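Long-range contacts in ribosomal protein S2-related protein (PDB 2JH3), which binds a 4Fe-4S cluster and may act as a sirohydrochlorin ferrochelatase, inserting iron into a tetrapyrrole: residues A[71-76]-A[114-118]; A[87-91]-A[102-106]; A[294-299]-A[368-372]; A[321-327]-A[354-359]; A[402-406]-A[458-462]. All coordinates share one frame; numbering follows the deposited sequence.

Interaction 1 of 5, residues A[71-76]-A[114-118]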
# COMPACT_ATOMS: atom_id res chain seq x y z
N PRO A 71 19.85 24.04 11.96
CA PRO A 71 19.66 23.56 10.61
C PRO A 71 20.91 22.96 9.93
O PRO A 71 21.85 23.69 9.63
CB PRO A 71 19.20 24.83 9.83
CG PRO A 71 18.76 25.76 10.87
CD PRO A 71 19.72 25.51 11.99
N VAL A 72 20.86 21.66 9.63
CA VAL A 72 21.90 20.97 8.87
C VAL A 72 21.63 21.20 7.37
O VAL A 72 21.18 20.30 6.65
CB VAL A 72 21.98 19.45 9.27
CG1 VAL A 72 23.21 18.74 8.59
CG2 VAL A 72 22.17 19.32 10.74
N PHE A 73 21.81 22.46 6.96
CA PHE A 73 21.63 22.92 5.61
C PHE A 73 22.89 23.71 5.26
O PHE A 73 23.43 24.46 6.10
CB PHE A 73 20.43 23.85 5.43
CG PHE A 73 19.09 23.14 5.47
CD1 PHE A 73 18.31 23.04 4.34
CD2 PHE A 73 18.65 22.54 6.65
CE1 PHE A 73 17.09 22.37 4.38
CE2 PHE A 73 17.43 21.90 6.70
CZ PHE A 73 16.65 21.81 5.55
N LEU A 74 23.34 23.53 4.02
CA LEU A 74 24.56 24.18 3.56
C LEU A 74 24.19 25.35 2.71
O LEU A 74 24.78 25.60 1.67
CB LEU A 74 25.45 23.17 2.84
CG LEU A 74 25.96 22.09 3.79
CD1 LEU A 74 26.89 21.13 3.13
CD2 LEU A 74 26.71 22.69 4.92
N SER A 75 23.16 26.07 3.13
CA SER A 75 22.77 27.32 2.50
C SER A 75 22.17 28.17 3.60
O SER A 75 21.96 27.67 4.75
CB SER A 75 21.76 27.09 1.41
OG SER A 75 20.62 26.42 1.99
N GLU A 76 21.97 29.44 3.29
CA GLU A 76 21.36 30.36 4.22
C GLU A 76 20.56 31.25 3.34
O GLU A 76 21.11 32.00 2.56
CB GLU A 76 22.41 31.15 5.00
CG GLU A 76 21.88 32.20 5.94
CD GLU A 76 23.00 32.73 6.85
OE1 GLU A 76 24.17 32.94 6.32
OE2 GLU A 76 22.71 32.93 8.05
N ARG A 114 21.73 29.93 13.13
CA ARG A 114 22.11 30.03 11.74
C ARG A 114 22.38 28.64 11.28
O ARG A 114 22.64 27.72 12.09
CB ARG A 114 23.34 30.94 11.62
CG ARG A 114 22.98 32.35 11.93
CD ARG A 114 24.20 33.29 11.75
NE ARG A 114 24.57 33.45 10.33
CZ ARG A 114 25.61 34.18 9.90
NH1 ARG A 114 26.41 34.81 10.77
NH2 ARG A 114 25.87 34.24 8.60
N PRO A 115 22.26 28.43 9.98
CA PRO A 115 22.55 27.13 9.43
C PRO A 115 24.01 26.72 9.39
O PRO A 115 24.93 27.58 9.36
CB PRO A 115 21.99 27.24 8.03
CG PRO A 115 21.69 28.64 7.80
CD PRO A 115 21.80 29.40 8.98
N LEU A 116 24.21 25.40 9.39
CA LEU A 116 25.55 24.77 9.34
C LEU A 116 26.40 25.48 8.32
O LEU A 116 27.54 25.87 8.59
CB LEU A 116 25.41 23.32 8.94
CG LEU A 116 26.69 22.54 8.74
CD1 LEU A 116 27.48 22.60 10.04
CD2 LEU A 116 26.43 21.13 8.39
N GLY A 117 25.81 25.70 7.15
CA GLY A 117 26.55 26.27 6.02
C GLY A 117 27.06 27.66 6.29
O GLY A 117 28.02 28.08 5.66
N ALA A 118 26.44 28.39 7.21
CA ALA A 118 26.91 29.76 7.57
C ALA A 118 28.11 29.85 8.56
O ALA A 118 28.73 30.90 8.71
CB ALA A 118 25.74 30.59 8.13

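Interaction 2 of 5, residues A[87-91]-A[102-106]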
# COMPACT_ATOMS: atom_id res chain seq x y z
N GLU A 87 7.31 26.55 9.67
CA GLU A 87 6.81 25.24 10.01
C GLU A 87 7.03 24.92 11.50
O GLU A 87 6.15 24.36 12.19
CB GLU A 87 7.47 24.22 9.13
CG GLU A 87 7.12 24.40 7.65
CD GLU A 87 5.62 24.12 7.38
OE1 GLU A 87 5.16 22.99 7.65
OE2 GLU A 87 4.91 25.02 6.90
N LEU A 88 8.17 25.33 12.01
CA LEU A 88 8.44 25.20 13.42
C LEU A 88 7.55 26.08 14.26
O LEU A 88 7.44 25.85 15.45
CB LEU A 88 9.89 25.54 13.74
CG LEU A 88 11.05 24.56 13.78
CD1 LEU A 88 10.77 23.07 14.02
CD2 LEU A 88 12.08 24.75 12.66
N GLY A 89 6.97 27.13 13.68
CA GLY A 89 6.12 28.06 14.45
C GLY A 89 6.87 29.12 15.21
O GLY A 89 6.44 29.55 16.29
N LEU A 90 8.00 29.57 14.66
CA LEU A 90 8.90 30.46 15.41
C LEU A 90 8.55 31.93 15.34
O LEU A 90 9.06 32.72 16.16
CB LEU A 90 10.37 30.27 14.97
CG LEU A 90 10.89 28.90 15.27
CD1 LEU A 90 12.34 28.82 14.86
CD2 LEU A 90 10.69 28.56 16.76
N GLY A 91 7.71 32.32 14.38
CA GLY A 91 7.28 33.72 14.23
C GLY A 91 8.46 34.60 13.84
O GLY A 91 8.77 35.55 14.51
N VAL A 102 15.47 33.61 19.56
CA VAL A 102 15.02 33.02 20.79
C VAL A 102 13.51 33.25 20.93
O VAL A 102 13.03 34.36 20.67
CB VAL A 102 15.80 33.62 22.00
CG1 VAL A 102 15.14 33.20 23.31
CG2 VAL A 102 17.22 33.17 21.99
N ARG A 103 12.75 32.19 21.28
CA ARG A 103 11.31 32.26 21.44
C ARG A 103 10.89 31.40 22.65
O ARG A 103 11.53 30.41 23.00
CB ARG A 103 10.53 31.74 20.22
CG ARG A 103 10.72 32.52 18.91
CD ARG A 103 9.95 33.83 18.87
NE ARG A 103 10.15 34.61 17.64
CZ ARG A 103 11.08 35.55 17.48
NH1 ARG A 103 11.90 35.88 18.47
NH2 ARG A 103 11.15 36.19 16.34
N VAL A 104 9.79 31.78 23.29
CA VAL A 104 9.16 30.88 24.23
C VAL A 104 7.97 30.30 23.46
O VAL A 104 7.06 31.02 23.06
CB VAL A 104 8.71 31.54 25.52
CG1 VAL A 104 8.05 30.48 26.40
CG2 VAL A 104 9.91 32.18 26.24
N LEU A 105 8.04 29.00 23.20
CA LEU A 105 6.91 28.33 22.61
C LEU A 105 6.63 26.98 23.26
O LEU A 105 7.53 26.28 23.68
CB LEU A 105 6.98 28.33 21.08
CG LEU A 105 7.68 27.36 20.17
CD1 LEU A 105 6.81 27.18 18.91
CD2 LEU A 105 9.04 27.93 19.78
N GLY A 106 5.33 26.69 23.43
CA GLY A 106 4.89 25.76 24.47
C GLY A 106 5.46 26.22 25.82
O GLY A 106 5.53 27.44 26.11

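Interaction 3 of 5, residues A[294-299]-A[368-372]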
# COMPACT_ATOMS: atom_id res chain seq x y z
N LEU A 294 1.87 -1.55 19.53
CA LEU A 294 1.82 -0.17 19.11
C LEU A 294 1.86 -0.19 17.61
O LEU A 294 2.88 -0.60 17.02
CB LEU A 294 3.07 0.60 19.64
CG LEU A 294 3.37 0.66 21.15
CD1 LEU A 294 4.52 1.64 21.51
CD2 LEU A 294 2.16 1.11 21.94
N GLY A 295 0.76 0.15 16.92
CA GLY A 295 0.74 0.06 15.45
C GLY A 295 1.05 -1.36 15.04
O GLY A 295 0.35 -2.30 15.42
N GLU A 296 2.12 -1.54 14.26
CA GLU A 296 2.53 -2.81 13.74
C GLU A 296 3.71 -3.43 14.52
O GLU A 296 4.32 -4.41 14.03
CB GLU A 296 2.99 -2.65 12.30
CG GLU A 296 1.88 -2.38 11.25
CD GLU A 296 2.44 -2.46 9.76
OE1 GLU A 296 3.10 -1.48 9.32
OE2 GLU A 296 2.12 -3.44 9.03
N VAL A 297 3.92 -2.95 15.74
CA VAL A 297 5.01 -3.41 16.59
C VAL A 297 4.56 -4.04 17.89
O VAL A 297 3.64 -3.56 18.56
CB VAL A 297 6.03 -2.25 16.87
CG1 VAL A 297 7.15 -2.63 17.85
CG2 VAL A 297 6.66 -1.92 15.57
N LEU A 298 5.21 -5.16 18.20
CA LEU A 298 5.01 -5.95 19.40
C LEU A 298 6.16 -5.60 20.37
O LEU A 298 7.32 -5.71 20.00
CB LEU A 298 5.00 -7.45 19.11
CG LEU A 298 4.74 -8.38 20.31
CD1 LEU A 298 3.46 -8.14 20.91
CD2 LEU A 298 4.83 -9.82 19.91
N LEU A 299 5.81 -5.11 21.56
CA LEU A 299 6.79 -4.69 22.58
C LEU A 299 6.66 -5.68 23.78
O LEU A 299 5.58 -5.81 24.34
CB LEU A 299 6.47 -3.24 22.95
CG LEU A 299 7.34 -2.49 23.96
CD1 LEU A 299 8.89 -2.66 23.70
CD2 LEU A 299 6.94 -1.03 24.02
N LEU A 368 11.80 4.08 20.22
CA LEU A 368 10.41 4.30 19.85
C LEU A 368 10.16 5.62 19.19
O LEU A 368 9.33 5.68 18.31
CB LEU A 368 9.50 4.14 21.10
CG LEU A 368 8.69 2.87 21.47
CD1 LEU A 368 8.69 1.71 20.46
CD2 LEU A 368 8.91 2.36 22.79
N GLU A 369 10.89 6.67 19.60
CA GLU A 369 10.82 7.94 18.94
C GLU A 369 11.37 7.95 17.50
O GLU A 369 10.80 8.66 16.65
CB GLU A 369 11.52 9.04 19.72
CG GLU A 369 11.06 10.40 19.23
CD GLU A 369 9.69 10.75 19.82
OE1 GLU A 369 9.69 11.02 21.05
OE2 GLU A 369 8.66 10.73 19.11
N LEU A 370 12.45 7.23 17.22
CA LEU A 370 12.89 7.15 15.87
C LEU A 370 12.01 6.20 14.99
O LEU A 370 11.98 6.35 13.79
CB LEU A 370 14.37 6.72 15.82
CG LEU A 370 15.42 7.66 16.45
CD1 LEU A 370 16.81 7.08 16.44
CD2 LEU A 370 15.40 9.13 15.86
N LEU A 371 11.41 5.18 15.59
CA LEU A 371 10.62 4.18 14.90
C LEU A 371 9.26 4.74 14.49
O LEU A 371 8.79 4.61 13.35
CB LEU A 371 10.37 3.01 15.83
CG LEU A 371 9.42 1.92 15.27
CD1 LEU A 371 9.94 1.23 14.09
CD2 LEU A 371 9.19 0.88 16.34
N TYR A 372 8.63 5.39 15.46
CA TYR A 372 7.32 5.99 15.26
C TYR A 372 7.27 7.42 15.85
O TYR A 372 6.65 7.66 16.88
CB TYR A 372 6.21 5.14 15.92
CG TYR A 372 5.69 3.87 15.22
CD1 TYR A 372 5.17 3.92 13.92
CD2 TYR A 372 5.64 2.66 15.89
CE1 TYR A 372 4.66 2.82 13.32
CE2 TYR A 372 5.12 1.51 15.28
CZ TYR A 372 4.56 1.62 14.00
OH TYR A 372 4.04 0.53 13.28
O HOH W 1 3.46 0.76 10.73

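Interaction 4 of 5, residues A[321-327]-A[354-359]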
# COMPACT_ATOMS: atom_id res chain seq x y z
N LEU A 321 15.29 -14.00 12.57
CA LEU A 321 15.22 -12.54 12.52
C LEU A 321 16.59 -11.86 12.58
O LEU A 321 17.46 -12.36 13.24
CB LEU A 321 14.34 -12.06 13.67
CG LEU A 321 12.90 -12.60 13.64
CD1 LEU A 321 12.20 -12.23 14.91
CD2 LEU A 321 12.16 -12.11 12.40
N GLN A 322 16.74 -10.70 11.93
CA GLN A 322 17.96 -9.90 12.06
C GLN A 322 17.84 -9.09 13.36
O GLN A 322 16.88 -8.39 13.56
CB GLN A 322 18.18 -9.01 10.84
CG GLN A 322 19.33 -8.06 11.01
CD GLN A 322 19.58 -7.17 9.81
OE1 GLN A 322 18.92 -7.30 8.75
NE2 GLN A 322 20.57 -6.30 9.94
N THR A 323 18.79 -9.23 14.25
CA THR A 323 18.78 -8.54 15.55
C THR A 323 19.56 -7.29 15.50
O THR A 323 20.73 -7.30 15.04
CB THR A 323 19.44 -9.43 16.66
OG1 THR A 323 18.65 -10.58 16.82
CG2 THR A 323 19.47 -8.73 18.04
N VAL A 324 18.99 -6.21 16.05
CA VAL A 324 19.72 -5.00 16.32
C VAL A 324 19.57 -4.62 17.74
O VAL A 324 18.59 -5.06 18.43
CB VAL A 324 19.21 -3.83 15.48
CG1 VAL A 324 19.62 -4.00 14.00
CG2 VAL A 324 17.72 -3.65 15.61
N VAL A 325 20.47 -3.76 18.20
CA VAL A 325 20.52 -3.51 19.64
C VAL A 325 20.63 -2.02 19.94
O VAL A 325 20.92 -1.66 21.07
CB VAL A 325 21.68 -4.34 20.31
CG1 VAL A 325 21.45 -5.83 20.17
CG2 VAL A 325 23.04 -3.90 19.76
N THR A 326 20.51 -1.16 18.92
CA THR A 326 20.61 0.30 19.08
C THR A 326 19.35 0.94 18.46
O THR A 326 18.71 0.36 17.57
CB THR A 326 21.84 0.92 18.34
OG1 THR A 326 21.72 0.62 16.96
CG2 THR A 326 23.13 0.31 18.80
N PRO A 327 18.91 2.07 18.97
CA PRO A 327 17.80 2.84 18.32
C PRO A 327 18.05 3.17 16.89
O PRO A 327 17.17 3.11 16.01
CB PRO A 327 17.75 4.12 19.17
CG PRO A 327 18.32 3.72 20.45
CD PRO A 327 19.30 2.67 20.26
N GLY A 354 10.96 -9.11 9.50
CA GLY A 354 12.25 -9.78 9.48
C GLY A 354 13.34 -9.36 10.47
O GLY A 354 14.43 -9.92 10.47
N TRP A 355 12.95 -8.51 11.38
CA TRP A 355 13.87 -7.87 12.32
C TRP A 355 13.44 -8.05 13.76
O TRP A 355 12.27 -8.34 14.05
CB TRP A 355 14.02 -6.41 11.95
CG TRP A 355 12.70 -5.66 12.06
CD1 TRP A 355 11.81 -5.48 11.08
CD2 TRP A 355 12.13 -5.02 13.22
NE1 TRP A 355 10.75 -4.82 11.51
CE2 TRP A 355 10.88 -4.54 12.85
CE3 TRP A 355 12.56 -4.83 14.54
CZ2 TRP A 355 10.05 -3.83 13.73
CZ3 TRP A 355 11.75 -4.12 15.41
CH2 TRP A 355 10.50 -3.66 15.02
N ARG A 356 14.38 -7.90 14.70
CA ARG A 356 14.03 -7.77 16.15
C ARG A 356 14.98 -6.80 16.86
O ARG A 356 16.18 -6.84 16.62
CB ARG A 356 13.99 -9.12 16.89
CG ARG A 356 15.28 -9.72 17.28
CD ARG A 356 15.22 -11.14 17.68
NE ARG A 356 15.12 -11.32 19.14
CZ ARG A 356 16.14 -11.35 19.99
NH1 ARG A 356 15.91 -11.54 21.28
NH2 ARG A 356 17.38 -11.26 19.56
N ALA A 357 14.47 -5.91 17.67
CA ALA A 357 15.33 -5.00 18.36
C ALA A 357 15.37 -5.37 19.80
O ALA A 357 14.30 -5.54 20.41
CB ALA A 357 14.87 -3.55 18.22
N VAL A 358 16.56 -5.45 20.39
CA VAL A 358 16.67 -5.65 21.84
C VAL A 358 17.28 -4.43 22.45
O VAL A 358 18.42 -4.09 22.16
CB VAL A 358 17.45 -6.93 22.15
CG1 VAL A 358 17.72 -7.07 23.67
CG2 VAL A 358 16.68 -8.13 21.70
N LEU A 359 16.49 -3.68 23.23
CA LEU A 359 16.87 -2.37 23.78
C LEU A 359 16.87 -2.34 25.32
O LEU A 359 16.05 -2.95 25.96
CB LEU A 359 15.91 -1.24 23.31
CG LEU A 359 15.82 -1.02 21.81
CD1 LEU A 359 14.91 0.12 21.43
CD2 LEU A 359 17.18 -0.85 21.12

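Interaction 5 of 5, residues A[402-406]-A[458-462]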
# COMPACT_ATOMS: atom_id res chain seq x y z
N THR A 402 5.45 25.91 -5.87
CA THR A 402 4.54 24.99 -6.56
C THR A 402 3.48 24.40 -5.59
O THR A 402 2.34 24.17 -5.99
CB THR A 402 5.29 23.79 -7.11
OG1 THR A 402 5.88 23.06 -6.00
CG2 THR A 402 6.38 24.23 -8.07
N LEU A 403 3.86 24.19 -4.33
CA LEU A 403 2.93 23.66 -3.32
C LEU A 403 1.77 24.58 -2.92
O LEU A 403 0.77 24.11 -2.38
CB LEU A 403 3.69 23.29 -2.03
CG LEU A 403 3.13 22.15 -1.20
CD1 LEU A 403 2.79 20.87 -1.98
CD2 LEU A 403 4.17 21.82 -0.12
N ALA A 404 1.90 25.90 -3.11
CA ALA A 404 0.80 26.80 -2.71
C ALA A 404 -0.50 26.51 -3.45
O ALA A 404 -1.57 26.92 -3.08
CB ALA A 404 1.17 28.19 -2.99
N ARG A 405 -0.34 25.90 -4.60
CA ARG A 405 -1.44 25.40 -5.39
C ARG A 405 -2.42 24.53 -4.58
O ARG A 405 -3.59 24.44 -4.95
CB ARG A 405 -0.83 24.59 -6.53
CG ARG A 405 -1.51 24.66 -7.80
CD ARG A 405 -1.30 25.98 -8.54
NE ARG A 405 -2.49 26.16 -9.37
CZ ARG A 405 -3.30 27.22 -9.38
NH1 ARG A 405 -3.06 28.34 -8.65
NH2 ARG A 405 -4.36 27.14 -10.16
N VAL A 406 -1.98 23.92 -3.45
CA VAL A 406 -2.95 23.21 -2.57
C VAL A 406 -4.09 24.10 -2.09
O VAL A 406 -5.17 23.62 -1.77
CB VAL A 406 -2.26 22.51 -1.32
CG1 VAL A 406 -1.32 21.43 -1.78
CG2 VAL A 406 -1.58 23.48 -0.43
N LEU A 458 -0.11 16.61 1.29
CA LEU A 458 -0.04 17.93 0.61
C LEU A 458 0.44 17.76 -0.83
O LEU A 458 -0.10 18.35 -1.76
CB LEU A 458 0.90 18.87 1.33
CG LEU A 458 0.44 19.35 2.68
CD1 LEU A 458 1.56 19.90 3.51
CD2 LEU A 458 -0.62 20.39 2.52
N ALA A 459 1.48 16.98 -1.04
CA ALA A 459 1.94 16.74 -2.43
C ALA A 459 0.91 16.01 -3.33
O ALA A 459 0.79 16.25 -4.55
CB ALA A 459 3.23 15.93 -2.37
N ALA A 460 0.17 15.09 -2.73
CA ALA A 460 -0.90 14.36 -3.49
C ALA A 460 -2.04 15.33 -3.87
O ALA A 460 -2.62 15.24 -4.99
CB ALA A 460 -1.43 13.18 -2.66
N VAL A 461 -2.37 16.26 -2.97
CA VAL A 461 -3.38 17.24 -3.29
C VAL A 461 -2.88 18.20 -4.34
O VAL A 461 -3.59 18.55 -5.32
CB VAL A 461 -3.87 18.03 -2.04
CG1 VAL A 461 -4.79 19.15 -2.49
CG2 VAL A 461 -4.61 17.10 -1.13
N ARG A 462 -1.62 18.62 -4.21
CA ARG A 462 -1.00 19.41 -5.31
C ARG A 462 -1.14 18.71 -6.68
O ARG A 462 -1.61 19.32 -7.62
CB ARG A 462 0.47 19.71 -5.02
CG ARG A 462 1.20 20.56 -6.13
CD ARG A 462 2.71 20.43 -5.93
NE ARG A 462 2.96 19.01 -6.02
CZ ARG A 462 4.00 18.35 -5.52
NH1 ARG A 462 4.96 18.98 -4.91
NH2 ARG A 462 4.05 17.03 -5.64

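Interaction 1 of 5, residues A[71-76]-A[114-118]
Glu76 meets Pro115, Arg114 and Ala118 in turn as its side chain is followed outward. CB sits beside the proline ring, 3.8 Å from Pro115 CG, and the next carbon, Glu76 CG, passes Pro115 CG and CD, the two side chains crossing at about a right angle. With CG anti to the backbone N (chi1 176°) and the chain extended beyond it, the carboxylate is carried past the ring to the guanidinium of Arg114. The grip there is side-on: Glu76 OE2 takes Arg114 NE at 3.0 Å from slightly out of the guanidinium plane, while Glu76 OE1 takes Arg114 NH2 at 3.1 Å almost exactly in it. Both oxygens use syn lone pairs, and the two planes lie only 22° apart, so this two-bond salt bridge fixes the rotation of the carboxylate. OE1 also rests against the methyl of Ala118, and Arg114 NH1 has a further partner in Thr98.

Deeper in, the backbones are joined directly. Leu116 N gives a straight bond to Pro71 O (2.9 Å), and Gly117 N one to Phe73 O (2.9 Å). Gly117 CA comes so close to Leu74 CA, 3.8 Å, that any CB would collide with the leucine backbone. Leu116 and Leu74 lie side by side, CD2 of Leu116 to CD2 of Leu74 at 3.8 Å, with Leu116 also packing on helix 253-262. Val72 is the centre of an inverse gamma turn. The two loops follow neighbouring parallel strands, 66-71 and 108-112, a layout that belongs to the open alpha/beta sheet of the chelatase superfamily.

Interaction 2 of 5, residues A[87-91]-A[102-106]
Leu90, Arg103 and Leu105 bury nearly equal areas and carry this contact between the end of helix 78-88 and the edge strand 101-105. Arg103 does the polar work. Its CG is anti to the carbonyl carbon, and a bend at chi2 (-77°) turns the rest of the chain toward the turn, laying CG and CD against the carbonyl oxygen of Leu90. The guanidinium then presents its edge to two successive carbonyls: Arg103 NE approaches Leu90 O at 2.6 Å in a bent, weak bond, and Arg103 NH2 makes a straighter one to Gly91 O, 3.1 Å long. Gly91 O lies in the guanidinium plane, yet NH2 stands above the plane of that carbonyl. From the remaining nitrogen, Arg103 NH1 turns back to Val102 O at 2.9 Å, holding the group to its own strand.

Leu90 and Leu105 supply the apolar half, crossing at about a right angle with Leu90 CD2 pressed tightly on Leu105 CD2 (3.5 Å). The other branch of Leu105 reaches the backbone, its CD1 lying 3.6 Å from Gly89 O. Gly89, at positive phi, is the C-prime residue of the Schellman motif that ends the helix, while Tyr112 and Val110 of strand 108-112 line the leucines. A methionine in place of Arg103 would probably leave the Leu90 and Gly91 carbonyls without these donors and allow the turn more movement. Across the two segments the guanidinium is met by carbonyl oxygens, which implies that Arg103 acts as a donor to two carbonyls of the turn after the helix and one of its own strand, not as half of a salt bridge across the contact.

Interaction 3 of 5, residues A[294-299]-A[368-372]
Val297 and Leu371 reach toward each other tip to tip, Val297 CG2 to Leu371 CD2 at 3.9 Å, at the apolar centre between strand 297-302 and helix 361-371. The same Val297 CG2 touches Tyr372 CE2 (3.8 Å) as the two side chains slide past each other in opposite directions. Leu368 widens the patch, meeting Leu299 obliquely, CD2 of one 4.1 Å from CD2 of the other, and turning its CD1 toward Leu294.

Tyr372 leads out to the polar edge. With its CG anti to the carbonyl carbon (chi1 -79°), the ring stretches from the helix end to the turn, where Tyr372 OH accepts a nearly straight bond from Glu296 N (3.0 Å). The hydroxyl also donates to a water at 2.6 Å from Tyr372 OH, and that water donates to Glu296 OE1. Glu296 OE2, for its part, forms a salt bridge with Arg349 of the second subunit. Gly295 at positive phi leaves room for the hydroxyl, into which a CB would run. Leu294 and Val297 pair through both backbone bonds around the type II' turn, so the tyrosine hydroxyl binds the turn of a two-residue beta hairpin, the Tyr372 side chain about 10 Å from the iron-sulfur cluster.

Interaction 4 of 5, residues A[321-327]-A[354-359]
Gln322, Thr323 and Val324 run parallel to Trp355, Arg356 and Ala357, and backbone bonds make the first shell. Arg356 links twice, its N to Gln322 O (2.8 Å) and its O to Val324 N (2.9 Å), while Gln322 N to Gly354 O and Val358 N to Val324 O extend the pairing at either end. The short strand axes run 25° apart.

Thr323 and Arg356 lie side by side on one face, pointing the same way. Arg356 NH2 donates to Thr323 OG1 at 3.1 Å, with the hydroxyl oxygen in the guanidinium plane. The arginine reaches this place with its CG between backbone N and carbonyl carbon (chi1 78°) and a bend at chi3; Val358 CG2 rests over one face of the guanidinium. What positions it further is Glu307, which forms a salt bridge with Arg356 NE from the neighbouring strand 305-310. Leu321 crosses Arg356 at about a right angle, Leu321 CD1 lying 4.1 Å from Arg356 CB. A leucine in place of Arg356 would probably strip Glu307 of its charged mate and Thr323 OG1 of this donor at the sheet edge.

On the other face Val324 CG2 packs on Ala357 CB (3.9 Å), and Val324 and Trp355 turn to helix 327-333, both touching Leu333. Thr326 caps that helix, OG1 to Gly329 N. Strand 322-324, the helix and strand 355-359 thus form a beta-alpha-beta unit, with 322-324 outermost in the sheet, 355-359 next to 305-310, and Pro327 packed against helix 361-371.

Interaction 5 of 5, residues A[402-406]-A[458-462]
First torsions steer Val406 and Arg462 into contact: Val406 holds CG1 anti to the carbonyl carbon (chi1 -64°), aiming it at the opposing helix, while Arg462 sets its CG anti to the backbone N (chi1 -179°) and then bends at chi3, bringing its aliphatic chain past Thr402 and Leu403. Val406 CG1 lies 3.3 Å from Leu458 O and 3.7 Å from Arg462 N, sitting directly on the helical hydrogen bond that joins those two residues. It also touches Val461, CG1 to CG1 at 4.2 Å.

Leu403 crosses Arg462 at about a right angle, with Leu403 CD1 4.0 Å from Arg462 CD and also close to Leu458 O (3.8 Å from that CD1). Thr402 flanks the same methylene, Thr402 O standing 3.8 Å from Arg462 CD. No hydrogen bond spans the two segments; the contact is van der Waals packing, in which the arginine contributes its carbons and its guanidinium folds back with one face toward Ala459 CA.

Around this packing, Trp392 of helix 392-398 touches both Val406 and Leu458. Val461 packs on Val417 of helix 411-422, so helix 455-467 lies between segment 402-406 and helix 411-422, with helix 392-398 against both segments and the Leu458 side chain about 8 Å from the iron-sulfur cluster.

Along the chain, interactions 1 and 2 come first, both in the CbiX-like region and bordering one mixed sheet; interaction 2 falls within the span bracketed by interaction 1, their centres about 19 Å apart. Interactions 3 and 4 follow in the stabilising domain. Interaction 4 falls between the segments of interaction 3, their centres only about 12 Å apart, and they touch where Leu370 packs on Pro327 and Val297 on Trp355. Interaction 5 closes the series in the cluster-binding domain, its nearest atoms about 6 Å from interaction 2. Interactions 3 and 5, centres about 30 Å apart, approach the iron-sulfur cluster, whose cysteines all lie in the cluster-binding domain; the stabilising domain comes near through Tyr372.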